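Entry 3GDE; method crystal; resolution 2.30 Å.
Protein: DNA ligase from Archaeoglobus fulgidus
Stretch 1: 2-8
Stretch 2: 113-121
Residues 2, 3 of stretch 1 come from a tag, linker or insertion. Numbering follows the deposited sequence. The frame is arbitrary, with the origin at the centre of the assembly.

Stretch 1 (2-8) SHMLFAE
Stretch 2 113-121: EELTVRKVR

Two chain segments more than a hundred residues apart can meet through a single beta bridge placed just before a helix in each, with side-chain packing around it, and this archaeal DNA ligase offers a compact example. Extended backbone runs through Met4 and Leu5 (phi/psi -62/129 and -77/139) and through Leu115 and Thr116 (-134/158 and -77/151); helices then begin at Phe6 and Val117, both near -55/-35. The bridge pairs Leu5 with Thr116, their CA atoms 3.9 Å apart. Val117 N donates to Met4 O at 2.9 Å and Phe6 N to Leu115 O at 2.7 Å, so the residue after each bridge residue donates to the carbonyl of the residue before the other bridge residue. The approach is close enough for CA-H...O contacts from Thr116 CA to Met4 O (3.3 Å) and from Leu5 CA to Leu115 O (3.4 Å). Thr116, chi1 p, caps its own helix, OG1 accepting from Lys119 N at 2.8 Å.

Shape completes the fit. The t rotamer of Phe6 (chi2 -96°) sets its side chain among three aliphatic neighbours: CB lies 3.8 Å from Leu115 CD2 and 4.4 Å from Val117 CG2, while CD2 reaches 4.0 Å from Val120 CG2. Leu115 points away at CB, yet its p, m rotamer brings its end back to this pocket. Val117, chi1 t, also places CG2 4.0 Å from Met4 SD; Met4 is t, t, m. Elsewhere, Ala7 CB packs 3.6 Å from Glu114 CG, and Leu5 CD1 lies 3.8 Å from Thr116 CG2.

Two waters also link the stretches: one donates to Met4 O (2.8 Å) and accepts from Arg118 N (3.1 Å). Another lies 2.9 Å from ND1 of the tag residue His3 and weakly accepts from Arg118 NE at 2.7 Å.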

# COMPACT_ATOMS: atom_id res chain seq x y z
N SER A 2 26.09 -5.90 -22.82
CA SER A 2 24.68 -5.98 -23.21
C SER A 2 23.67 -5.65 -22.10
O SER A 2 22.54 -5.28 -22.40
CB SER A 2 24.38 -7.38 -23.74
OG SER A 2 24.68 -8.35 -22.75
N HIS A 3 24.08 -5.82 -20.84
CA HIS A 3 23.22 -5.55 -19.67
C HIS A 3 23.01 -4.05 -19.47
O HIS A 3 23.97 -3.28 -19.56
CB HIS A 3 23.84 -6.16 -18.40
CG HIS A 3 23.88 -7.65 -18.38
ND1 HIS A 3 22.75 -8.44 -18.43
CD2 HIS A 3 24.93 -8.51 -18.28
CE1 HIS A 3 23.09 -9.71 -18.38
NE2 HIS A 3 24.41 -9.79 -18.28
N MET A 4 21.78 -3.62 -19.19
CA MET A 4 21.50 -2.20 -18.92
C MET A 4 22.27 -1.72 -17.69
O MET A 4 22.23 -2.35 -16.65
CB MET A 4 20.00 -1.95 -18.73
CG MET A 4 19.64 -0.46 -18.65
SD MET A 4 17.94 -0.11 -18.18
CE MET A 4 17.06 -0.58 -19.67
N LEU A 5 22.98 -0.61 -17.83
CA LEU A 5 23.54 0.07 -16.66
C LEU A 5 22.44 0.83 -15.96
O LEU A 5 21.59 1.45 -16.61
CB LEU A 5 24.65 1.06 -17.05
CG LEU A 5 26.07 0.64 -17.47
CD1 LEU A 5 26.61 -0.61 -16.76
CD2 LEU A 5 26.11 0.47 -18.97
N PHE A 6 22.45 0.79 -14.63
CA PHE A 6 21.53 1.60 -13.82
C PHE A 6 21.66 3.07 -14.23
O PHE A 6 20.66 3.80 -14.22
CB PHE A 6 21.80 1.40 -12.32
CG PHE A 6 20.74 1.99 -11.43
CD1 PHE A 6 20.91 3.25 -10.87
CD2 PHE A 6 19.57 1.28 -11.14
CE1 PHE A 6 19.92 3.81 -10.04
CE2 PHE A 6 18.59 1.81 -10.31
CZ PHE A 6 18.75 3.08 -9.76
N ALA A 7 22.87 3.48 -14.62
CA ALA A 7 23.13 4.84 -15.14
C ALA A 7 22.32 5.22 -16.38
O ALA A 7 22.03 6.38 -16.58
CB ALA A 7 24.62 5.05 -15.42
N GLU A 8 22.00 4.25 -17.24
CA GLU A 8 21.15 4.54 -18.38
C GLU A 8 19.74 4.85 -17.88
O GLU A 8 19.12 5.83 -18.30
CB GLU A 8 21.14 3.40 -19.40
CG GLU A 8 20.18 3.65 -20.57
CD GLU A 8 20.11 2.51 -21.58
OE1 GLU A 8 19.40 2.69 -22.60
OE2 GLU A 8 20.75 1.46 -21.38
N GLU A 113 33.10 4.15 -13.19
CA GLU A 113 31.89 3.97 -12.42
C GLU A 113 30.75 3.59 -13.34
O GLU A 113 30.93 3.57 -14.57
CB GLU A 113 31.58 5.24 -11.63
CG GLU A 113 32.56 5.46 -10.47
CD GLU A 113 32.25 6.70 -9.66
OE1 GLU A 113 31.78 7.69 -10.25
OE2 GLU A 113 32.49 6.68 -8.43
N GLU A 114 29.60 3.29 -12.75
CA GLU A 114 28.45 2.69 -13.42
C GLU A 114 28.25 1.28 -12.88
O GLU A 114 29.21 0.54 -12.69
CB GLU A 114 28.61 2.67 -14.96
CG GLU A 114 28.06 3.93 -15.71
CD GLU A 114 28.98 4.48 -16.83
OE1 GLU A 114 28.81 5.67 -17.20
OE2 GLU A 114 29.85 3.73 -17.35
N LEU A 115 27.02 0.91 -12.57
CA LEU A 115 26.71 -0.50 -12.36
C LEU A 115 25.46 -0.90 -13.07
O LEU A 115 24.64 -0.06 -13.40
CB LEU A 115 26.65 -0.93 -10.88
CG LEU A 115 26.03 -0.14 -9.73
CD1 LEU A 115 27.10 0.74 -9.14
CD2 LEU A 115 24.77 0.64 -10.08
N THR A 116 25.35 -2.19 -13.33
CA THR A 116 24.24 -2.75 -14.06
C THR A 116 23.02 -2.82 -13.15
O THR A 116 23.14 -2.96 -11.93
CB THR A 116 24.57 -4.16 -14.61
OG1 THR A 116 24.78 -5.07 -13.52
CG2 THR A 116 25.81 -4.12 -15.50
N VAL A 117 21.85 -2.74 -13.77
CA VAL A 117 20.61 -2.99 -13.09
C VAL A 117 20.66 -4.39 -12.47
O VAL A 117 20.13 -4.62 -11.38
CB VAL A 117 19.43 -2.85 -14.07
CG1 VAL A 117 18.09 -3.14 -13.39
CG2 VAL A 117 19.43 -1.45 -14.70
N ARG A 118 21.32 -5.32 -13.16
CA ARG A 118 21.44 -6.69 -12.68
C ARG A 118 22.20 -6.75 -11.35
O ARG A 118 21.73 -7.39 -10.40
CB ARG A 118 22.09 -7.58 -13.75
CG ARG A 118 21.68 -9.06 -13.67
CD ARG A 118 20.36 -9.40 -14.44
NE ARG A 118 19.57 -8.21 -14.79
CZ ARG A 118 18.54 -7.73 -14.10
NH1 ARG A 118 18.13 -8.33 -12.98
NH2 ARG A 118 17.93 -6.64 -14.52
N LYS A 119 23.34 -6.06 -11.27
CA LYS A 119 24.08 -5.94 -10.02
C LYS A 119 23.29 -5.26 -8.89
O LYS A 119 23.36 -5.71 -7.74
CB LYS A 119 25.42 -5.22 -10.21
CG LYS A 119 26.43 -5.53 -9.10
CD LYS A 119 27.24 -4.32 -8.70
CE LYS A 119 28.71 -4.70 -8.50
NZ LYS A 119 29.48 -4.57 -9.80
N VAL A 120 22.55 -4.21 -9.22
CA VAL A 120 21.67 -3.54 -8.25
C VAL A 120 20.65 -4.53 -7.68
O VAL A 120 20.48 -4.64 -6.47
CB VAL A 120 20.95 -2.30 -8.86
CG1 VAL A 120 19.89 -1.78 -7.91
CG2 VAL A 120 21.95 -1.21 -9.17
N ARG A 121 19.98 -5.24 -8.57
CA ARG A 121 19.03 -6.29 -8.20
C ARG A 121 19.65 -7.36 -7.30
O ARG A 121 19.05 -7.73 -6.30
CB ARG A 121 18.49 -6.93 -9.46
CG ARG A 121 17.55 -8.08 -9.21
CD ARG A 121 16.15 -7.54 -9.17
NE ARG A 121 15.61 -7.54 -7.83
CZ ARG A 121 14.52 -6.88 -7.45
NH1 ARG A 121 13.85 -6.12 -8.31
NH2 ARG A 121 14.12 -6.97 -6.20
O HOH W 1 19.98 -8.46 -17.46
O HOH W 2 21.56 -5.03 -16.22